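Local coordinates for protein ComZ (PDB 6QVI) that probably acts as a pilus tip-associated DNA receptor in natural competence, with a beta-solenoid domain joined to a pseudopilin-like one, at residues E193-N196 with Y202-V205; N184-T189 with V495-P500; T195-P200 with P386-A391. All coordinates share one frame; numbering follows the deposited sequence.

Contact 1. Residues E193-N196 with Y202-V205; sequences EVTN and YRQV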
loop_
_atom_site.group_PDB
_atom_site.type_symbol
_atom_site.label_atom_id
_atom_site.label_comp_id
_atom_site.label_asym_id
_atom_site.label_seq_id
_atom_site.Cartn_x
_atom_site.Cartn_y
_atom_site.Cartn_z
ATOM N N GLU A 193 23.616 11.522 4.035
ATOM C CA GLU A 193 24.225 10.236 4.373
ATOM C C GLU A 193 23.203 9.240 4.930
ATOM O O GLU A 193 23.403 8.607 5.968
ATOM C CB GLU A 193 25.389 10.452 5.335
ATOM C CG GLU A 193 26.333 11.596 4.898
ATOM C CD GLU A 193 26.940 11.421 3.506
ATOM O OE1 GLU A 193 28.120 11.015 3.418
ATOM O OE2 GLU A 193 26.246 11.707 2.504
ATOM N N VAL A 194 22.101 9.087 4.200
ATOM C CA VAL A 194 21.064 8.114 4.513
ATOM C C VAL A 194 20.973 7.030 3.462
ATOM O O VAL A 194 20.105 6.155 3.558
ATOM C CB VAL A 194 19.685 8.774 4.703
ATOM C CG1 VAL A 194 19.811 9.999 5.578
ATOM C CG2 VAL A 194 19.045 9.104 3.340
ATOM N N THR A 195 21.778 7.111 2.419
ATOM C CA THR A 195 21.698 6.141 1.345
ATOM C C THR A 195 22.238 4.793 1.730
ATOM O O THR A 195 22.015 3.815 1.016
ATOM C CB THR A 195 22.476 6.672 0.147
ATOM O OG1 THR A 195 22.180 8.061 -0.006
ATOM C CG2 THR A 195 22.124 5.905 -1.106
ATOM N N ASN A 196 22.993 4.725 2.814
ATOM C CA ASN A 196 23.517 3.416 3.121
ATOM C C ASN A 196 22.551 2.646 4.018
ATOM O O ASN A 196 22.927 1.607 4.560
ATOM C CB ASN A 196 24.895 3.496 3.762
ATOM C CG ASN A 196 26.010 3.208 2.731
ATOM O OD1 ASN A 196 26.021 2.209 1.982
ATOM N ND2 ASN A 196 27.031 4.080 2.781
ATOM N N TYR A 202 16.688 0.235 -4.589
ATOM C CA TYR A 202 15.698 1.158 -4.060
ATOM C C TYR A 202 16.245 2.562 -3.855
ATOM O O TYR A 202 15.526 3.409 -3.309
ATOM C CB TYR A 202 15.143 0.610 -2.733
ATOM C CG TYR A 202 14.214 -0.578 -2.919
ATOM C CD1 TYR A 202 14.729 -1.870 -2.942
ATOM C CD2 TYR A 202 12.840 -0.416 -3.086
ATOM C CE1 TYR A 202 13.917 -2.965 -3.115
ATOM C CE2 TYR A 202 12.011 -1.516 -3.262
ATOM C CZ TYR A 202 12.563 -2.789 -3.273
ATOM O OH TYR A 202 11.773 -3.900 -3.445
ATOM N N ARG A 203 17.491 2.843 -4.258
ATOM C CA ARG A 203 18.051 4.159 -3.940
ATOM C C ARG A 203 17.628 5.254 -4.913
ATOM O O ARG A 203 17.525 6.415 -4.503
ATOM C CB ARG A 203 19.588 4.067 -3.854
ATOM C CG ARG A 203 20.106 2.713 -3.420
ATOM C CD ARG A 203 21.111 2.768 -2.274
ATOM N NE ARG A 203 21.732 1.466 -2.067
ATOM C CZ ARG A 203 22.807 1.241 -1.316
ATOM N NH1 ARG A 203 23.400 2.239 -0.675
ATOM N NH2 ARG A 203 23.288 0.008 -1.208
ATOM N N GLN A 204 17.393 4.936 -6.192
ATOM C CA GLN A 204 16.787 5.890 -7.119
ATOM C C GLN A 204 15.722 5.181 -7.923
ATOM O O GLN A 204 16.024 4.286 -8.718
ATOM C CB GLN A 204 17.779 6.589 -8.058
ATOM C CG GLN A 204 18.890 5.753 -8.672
ATOM C CD GLN A 204 19.964 5.411 -7.657
ATOM O OE1 GLN A 204 19.802 4.486 -6.881
ATOM N NE2 GLN A 204 21.072 6.164 -7.661
ATOM N N VAL A 205 14.494 5.637 -7.762
ATOM C CA VAL A 205 13.334 5.106 -8.456
ATOM C C VAL A 205 12.745 6.270 -9.242
ATOM O O VAL A 205 12.646 7.388 -8.720
ATOM C CB VAL A 205 12.294 4.515 -7.462
ATOM C CG1 VAL A 205 10.879 4.428 -8.080
ATOM C CG2 VAL A 205 12.741 3.133 -6.893
#
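The guanidinium of Arg203 meets Asn196 and Thr195 at its rim: Asn196 OD1 lies near the plane at one edge, 3.7 Å from Arg203 NH1, and the methyl CG2 of Thr195 also lies close to that plane. The backbone oxygen of Thr195 comes at a slant to the guanidinium plane, with Thr195 O 2.7 Å from Arg203 NH1. The Asn196 amide does not lie flat against the guanidinium, since the two planes are turned 69° apart.

Aliphatic packing accompanies this polar end. With CG2 anti to the backbone N, the methyl of Thr195 is turned to the arginine chain and touches Arg203 CD at 3.5 Å, just before the charged group begins. A bend in that chain (chi2 -129°) belongs to the path by which NH1 arrives beside the loop carbonyl. On the other branch of Thr195, OG1 makes a weak hydrogen bond to Leu188 O, while the backbone of Arg203 is hydrogen-bonded to Leu188 as well.

This surface contact illustrates how a loop can be held beside the residue that leads into the next strand, here 204-205. A cation facing a carbonyl oxygen and an amide oxygen is electrostatically favourable, and the Arg203 charge would probably polarise the Thr195 carbonyl.

Contact 2. Residues N184-T189 with V495-P500; sequences NRYDLT and VYIRIP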
loop_
_atom_site.group_PDB
_atom_site.type_symbol
_atom_site.label_atom_id
_atom_site.label_comp_id
_atom_site.label_asym_id
_atom_site.label_seq_id
_atom_site.Cartn_x
_atom_site.Cartn_y
_atom_site.Cartn_z
ATOM N N ASN A 184 6.960 12.155 -8.767
ATOM C CA ASN A 184 6.862 10.723 -9.021
ATOM C C ASN A 184 8.233 10.093 -9.181
ATOM O O ASN A 184 8.388 9.053 -9.830
ATOM C CB ASN A 184 5.952 10.400 -10.200
ATOM C CG ASN A 184 5.746 8.919 -10.337
ATOM O OD1 ASN A 184 4.945 8.325 -9.612
ATOM N ND2 ASN A 184 6.472 8.302 -11.271
ATOM N N ARG A 185 9.237 10.724 -8.600
ATOM C CA ARG A 185 10.522 10.073 -8.449
ATOM C C ARG A 185 11.251 10.707 -7.277
ATOM O O ARG A 185 10.862 11.763 -6.768
ATOM C CB ARG A 185 11.311 10.174 -9.756
ATOM C CG ARG A 185 11.268 11.570 -10.350
ATOM C CD ARG A 185 12.574 11.993 -10.962
ATOM N NE ARG A 185 13.443 12.559 -9.937
ATOM C CZ ARG A 185 14.760 12.411 -9.922
ATOM N NH1 ARG A 185 15.353 11.709 -10.886
ATOM N NH2 ARG A 185 15.478 12.957 -8.949
ATOM N N TYR A 186 12.309 10.025 -6.847
ATOM C CA TYR A 186 13.163 10.476 -5.761
ATOM C C TYR A 186 14.544 9.908 -6.050
ATOM O O TYR A 186 14.691 8.945 -6.802
ATOM C CB TYR A 186 12.658 10.062 -4.361
ATOM C CG TYR A 186 12.746 8.579 -4.060
ATOM C CD1 TYR A 186 11.607 7.804 -3.939
ATOM C CD2 TYR A 186 13.977 7.949 -3.889
ATOM C CE1 TYR A 186 11.689 6.439 -3.673
ATOM C CE2 TYR A 186 14.068 6.600 -3.642
ATOM C CZ TYR A 186 12.929 5.845 -3.525
ATOM O OH TYR A 186 13.052 4.496 -3.260
ATOM N N ASP A 187 15.560 10.512 -5.458
ATOM C CA ASP A 187 16.861 9.862 -5.397
ATOM C C ASP A 187 17.518 10.210 -4.070
ATOM O O ASP A 187 17.633 11.390 -3.738
ATOM C CB ASP A 187 17.697 10.259 -6.624
ATOM C CG ASP A 187 19.149 9.892 -6.492
ATOM O OD1 ASP A 187 19.559 8.859 -7.080
ATOM O OD2 ASP A 187 19.862 10.628 -5.775
ATOM N N LEU A 188 17.976 9.185 -3.334
ATOM C CA LEU A 188 18.356 9.351 -1.934
ATOM C C LEU A 188 19.768 9.868 -1.758
ATOM O O LEU A 188 20.200 10.061 -0.614
ATOM C CB LEU A 188 18.270 8.038 -1.155
ATOM N N THR A 189 20.478 10.134 -2.845
ATOM C CA THR A 189 21.743 10.842 -2.758
ATOM C C THR A 189 21.588 12.289 -2.318
ATOM O O THR A 189 22.546 12.868 -1.807
ATOM C CB THR A 189 22.404 10.763 -4.123
ATOM O OG1 THR A 189 21.676 11.590 -5.039
ATOM C CG2 THR A 189 22.350 9.316 -4.624
ATOM N N VAL A 495 8.815 10.863 1.570
ATOM C CA VAL A 495 9.344 10.121 0.448
ATOM C C VAL A 495 8.763 8.726 0.505
ATOM O O VAL A 495 9.057 7.954 1.427
ATOM C CB VAL A 495 10.871 10.098 0.468
ATOM C CG1 VAL A 495 11.419 9.253 -0.674
ATOM C CG2 VAL A 495 11.376 11.539 0.372
ATOM N N TYR A 496 7.907 8.410 -0.456
ATOM C CA TYR A 496 7.266 7.115 -0.427
ATOM C C TYR A 496 8.263 6.058 -0.863
ATOM O O TYR A 496 8.807 6.121 -1.969
ATOM C CB TYR A 496 6.021 7.108 -1.296
ATOM C CG TYR A 496 5.465 5.716 -1.462
ATOM C CD1 TYR A 496 4.950 5.303 -2.668
ATOM C CD2 TYR A 496 5.370 4.845 -0.381
ATOM C CE1 TYR A 496 4.424 4.054 -2.814
ATOM C CE2 TYR A 496 4.845 3.569 -0.528
ATOM C CZ TYR A 496 4.372 3.185 -1.746
ATOM O OH TYR A 496 3.848 1.921 -1.907
ATOM N N ILE A 497 8.479 5.069 -0.009
ATOM C CA ILE A 497 9.325 3.936 -0.328
ATOM C C ILE A 497 8.479 2.679 -0.183
ATOM O O ILE A 497 8.107 2.293 0.931
ATOM C CB ILE A 497 10.555 3.868 0.577
ATOM C CG1 ILE A 497 11.417 5.099 0.394
ATOM C CG2 ILE A 497 11.369 2.622 0.293
ATOM C CD1 ILE A 497 12.732 5.028 1.166
ATOM N N ARG A 498 8.220 2.018 -1.302
ATOM C CA ARG A 498 7.424 0.806 -1.288
ATOM C C ARG A 498 8.104 -0.236 -0.418
ATOM O O ARG A 498 9.322 -0.385 -0.448
ATOM C CB ARG A 498 7.264 0.291 -2.715
ATOM C CG ARG A 498 6.993 -1.199 -2.866
ATOM C CD ARG A 498 7.040 -1.623 -4.354
ATOM N NE ARG A 498 5.784 -1.385 -5.059
ATOM C CZ ARG A 498 5.669 -1.274 -6.382
ATOM N NH1 ARG A 498 6.739 -1.376 -7.161
ATOM N NH2 ARG A 498 4.475 -1.071 -6.932
ATOM N N ILE A 499 7.322 -0.915 0.404
ATOM C CA ILE A 499 7.803 -2.045 1.195
ATOM C C ILE A 499 7.165 -3.302 0.639
ATOM O O ILE A 499 5.925 -3.389 0.582
ATOM C CB ILE A 499 7.536 -1.869 2.699
ATOM C CG1 ILE A 499 7.893 -0.453 3.145
ATOM C CG2 ILE A 499 8.332 -2.866 3.505
ATOM C CD1 ILE A 499 7.734 -0.227 4.661
ATOM N N PRO A 500 7.950 -4.283 0.171
ATOM C CA PRO A 500 7.392 -5.502 -0.423
ATOM C C PRO A 500 6.467 -6.243 0.538
ATOM O O PRO A 500 6.682 -6.233 1.751
ATOM C CB PRO A 500 8.637 -6.336 -0.765
ATOM C CG PRO A 500 9.769 -5.723 0.021
ATOM C CD PRO A 500 9.426 -4.271 0.158
#
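Tyr186 and Val495 form the centre of this buried contact, with the valine methyl CG1 lying over one face of the tyrosine ring. Val495 CG1 is 4.0 Å from the centroid of the Tyr186 ring, 29° off its normal, which makes this a CH-pi interaction. The methyl is displaced toward the root of the ring, where the nearest carbon is Tyr186 CD1, 3.6 Å from Val495 CG1. Further along the ring, the backbone of the second segment takes over: Tyr496 O comes obliquely to within 3.4 Å of Tyr186 CE1. At the far end the flank of Ile497 completes the shell, its CG1 standing 4.0 Å from Tyr186 OH. Both aliphatic side chains run roughly at right angles to the tyrosine.

The torsions explain this meeting. Tyr186 CG lies between the backbone N and the carbonyl carbon (chi1 69°), a placement that carries the ring across to the second segment, and Val495 CG1 is anti to its own backbone N (chi1 177°). The phenol end is anchored outside the pair, because Tyr186 OH is hydrogen-bonded to Tyr202 O; a buried polar atom is thus satisfied while the ring presents carbon to its neighbours.

A second shell holds both partners. Val205 and Leu208 pack against Tyr186, whereas Val465 and Phe467 flank Val495, and Phe467 also touches Ile497. Among the surrounding strands, 204-205 runs antiparallel to 180-187, and 465-467 lies alongside 491-496. The ring joins chain positions some three hundred residues apart, reaching across strand 153-157, which pairs in parallel with both 180-187 and 491-496.

Contact 3. Residues T195-P200 with P386-A391; sequences TNRVEP and PVDYRA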
loop_
_atom_site.group_PDB
_atom_site.type_symbol
_atom_site.label_atom_id
_atom_site.label_comp_id
_atom_site.label_asym_id
_atom_site.label_seq_id
_atom_site.Cartn_x
_atom_site.Cartn_y
_atom_site.Cartn_z
ATOM N N THR A 195 21.778 7.111 2.419
ATOM C CA THR A 195 21.698 6.141 1.345
ATOM C C THR A 195 22.238 4.793 1.730
ATOM O O THR A 195 22.015 3.815 1.016
ATOM C CB THR A 195 22.476 6.672 0.147
ATOM O OG1 THR A 195 22.180 8.061 -0.006
ATOM C CG2 THR A 195 22.124 5.905 -1.106
ATOM N N ASN A 196 22.993 4.725 2.814
ATOM C CA ASN A 196 23.517 3.416 3.121
ATOM C C ASN A 196 22.551 2.646 4.018
ATOM O O ASN A 196 22.927 1.607 4.560
ATOM C CB ASN A 196 24.895 3.496 3.762
ATOM C CG ASN A 196 26.010 3.208 2.731
ATOM O OD1 ASN A 196 26.021 2.209 1.982
ATOM N ND2 ASN A 196 27.031 4.080 2.781
ATOM N N ARG A 197 21.375 3.231 4.298
ATOM C CA ARG A 197 20.247 2.562 4.974
ATOM C C ARG A 197 19.293 1.829 4.010
ATOM O O ARG A 197 18.392 1.115 4.475
ATOM C CB ARG A 197 19.460 3.574 5.792
ATOM C CG ARG A 197 20.349 4.526 6.600
ATOM C CD ARG A 197 21.420 3.753 7.339
ATOM N NE ARG A 197 21.168 3.568 8.750
ATOM C CZ ARG A 197 21.667 4.366 9.682
ATOM N NH1 ARG A 197 22.418 5.409 9.354
ATOM N NH2 ARG A 197 21.400 4.138 10.943
ATOM N N VAL A 198 19.385 2.068 2.686
ATOM C CA VAL A 198 18.446 1.523 1.701
ATOM C C VAL A 198 19.156 0.572 0.744
ATOM O O VAL A 198 20.342 0.733 0.427
ATOM C CB VAL A 198 17.723 2.660 0.950
ATOM C CG1 VAL A 198 17.227 3.688 1.922
ATOM C CG2 VAL A 198 18.626 3.319 -0.068
ATOM N N GLU A 199 18.398 -0.429 0.297
ATOM C CA GLU A 199 18.841 -1.407 -0.693
ATOM C C GLU A 199 19.202 -0.740 -2.022
ATOM O O GLU A 199 18.543 0.222 -2.428
ATOM C CB GLU A 199 17.742 -2.447 -0.938
ATOM C CG GLU A 199 17.457 -3.365 0.234
ATOM C CD GLU A 199 18.362 -4.583 0.234
ATOM O OE1 GLU A 199 19.093 -4.773 1.230
ATOM O OE2 GLU A 199 18.334 -5.349 -0.760
ATOM N N PRO A 200 20.268 -1.217 -2.717
ATOM C CA PRO A 200 20.642 -0.655 -4.033
ATOM C C PRO A 200 19.490 -0.436 -5.009
ATOM O O PRO A 200 19.324 0.663 -5.545
ATOM C CB PRO A 200 21.624 -1.695 -4.580
ATOM C CG PRO A 200 22.239 -2.309 -3.364
ATOM C CD PRO A 200 21.212 -2.254 -2.258
ATOM N N PRO A 386 18.708 10.191 18.620
ATOM C CA PRO A 386 18.914 9.346 17.436
ATOM C C PRO A 386 19.112 7.884 17.807
ATOM O O PRO A 386 19.794 7.556 18.789
ATOM C CB PRO A 386 20.175 9.935 16.802
ATOM C CG PRO A 386 20.125 11.368 17.160
ATOM C CD PRO A 386 19.477 11.449 18.530
ATOM N N VAL A 387 18.469 7.016 17.053
ATOM C CA VAL A 387 18.481 5.627 17.388
ATOM C C VAL A 387 18.358 4.754 16.171
ATOM O O VAL A 387 17.615 5.036 15.283
ATOM C CB VAL A 387 17.302 5.393 18.334
ATOM C CG1 VAL A 387 16.104 6.147 17.836
ATOM C CG2 VAL A 387 16.974 3.937 18.525
ATOM N N ASP A 388 19.138 3.698 16.143
ATOM C CA ASP A 388 19.155 2.742 15.081
ATOM C C ASP A 388 18.221 1.654 15.488
ATOM O O ASP A 388 18.148 1.326 16.658
ATOM C CB ASP A 388 20.532 2.129 14.979
ATOM C CG ASP A 388 21.310 2.648 13.829
ATOM O OD1 ASP A 388 21.138 3.826 13.479
ATOM O OD2 ASP A 388 22.109 1.877 13.288
ATOM N N TYR A 389 17.514 1.058 14.551
ATOM C CA TYR A 389 16.627 0.010 14.968
ATOM C C TYR A 389 16.932 -1.271 14.301
ATOM O O TYR A 389 17.619 -1.296 13.323
ATOM C CB TYR A 389 15.173 0.403 14.804
ATOM C CG TYR A 389 14.647 0.467 13.405
ATOM C CD1 TYR A 389 14.546 -0.654 12.633
ATOM C CD2 TYR A 389 14.209 1.656 12.881
ATOM C CE1 TYR A 389 14.041 -0.586 11.361
ATOM C CE2 TYR A 389 13.708 1.734 11.614
ATOM C CZ TYR A 389 13.626 0.608 10.865
ATOM O OH TYR A 389 13.118 0.696 9.610
ATOM N N ARG A 390 16.457 -2.341 14.902
ATOM C CA ARG A 390 16.616 -3.670 14.387
ATOM C C ARG A 390 15.318 -4.320 14.746
ATOM O O ARG A 390 14.896 -4.229 15.876
ATOM C CB ARG A 390 17.731 -4.396 15.106
ATOM C CG ARG A 390 19.112 -3.815 14.909
ATOM C CD ARG A 390 20.076 -4.359 15.948
ATOM N NE ARG A 390 20.827 -5.512 15.481
ATOM C CZ ARG A 390 22.137 -5.629 15.614
ATOM N NH1 ARG A 390 22.818 -4.669 16.203
ATOM N NH2 ARG A 390 22.762 -6.702 15.163
ATOM N N ALA A 391 14.672 -4.988 13.807
ATOM C CA ALA A 391 13.402 -5.595 14.117
ATOM C C ALA A 391 13.180 -6.892 13.419
ATOM O O ALA A 391 13.530 -7.037 12.276
ATOM C CB ALA A 391 12.301 -4.648 13.735
#
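Arg197 and Asp388 form a salt bridge between a loop and a strand, 387-392, that runs parallel to its neighbours 366-371 and 419-421, an arrangement consistent with the beta-solenoid domain of this protein. The two backbones stay well apart, 10.2 Å between Arg197 CA and Asp388 CA, and the long arginine side chain crosses that gap.

The ionic part is carried by one terminal nitrogen. Arg197 NH2 stands 2.6 Å from Asp388 OD1, which lies at the edge of the guanidinium close to its plane, while the second carboxylate oxygen, Asp388 OD2, is 3.3 Å from the same NH2. This is not the bidentate pairing of two coplanar groups: guanidinium and carboxylate planes are turned 63° apart, and the side chains cross at about a right angle. Two bends of the arginine chain, at chi2 (-47°) and chi3 (-103°), accompany this approach.

Hydrogen bonds outside the pair help to place it. The NE end of the guanidinium is tied to Pro421 O, at the end of strand 419-421, which restrains its rotation. Backbone bonds from Arg197 and Glu199 to Phe428 hold the loop, and one between Asp388 and Glu366 links the strand to its neighbour.

Apolar contacts lie along the arginine chain. It touches Leu420 and Met449, and Val198 leans on Met449 too. This partly buried pair illustrates how a loop and a strand far apart in sequence can be joined by one charge pair; the cation would probably favour an ionised Asp388 carboxylate, against the nearby Asp422. Behind the bridging oxygen, the carboxylate carbon Asp388 CG lies 3.2 Å from Arg197 NH2.

Contact 2 lies nearest the centre of the chain; contacts 1 and 3 share one loop farther out. Contact 1, whose centre is about 8 Å from that of contact 2, is coupled to it directly: Tyr202 O and Tyr186 OH are 2.7 Å apart, Arg203 O and Leu188 N 3.0 Å. Contacts 1 and 3 have Thr195 and Asn196 in common, their centres about 10 Å apart, and Arg203 NE comes to 2.9 Å from Val198 O. Contacts 2 and 3, about 14 Å between centres, also touch, Leu188 O lying 2.9 Å from OG1 of the shared Thr195. Loop 193-200 thus links strands 180-187 and 204-205 to strand 387-392. How these contacts relate to any DNA-binding surface is not established by their geometry.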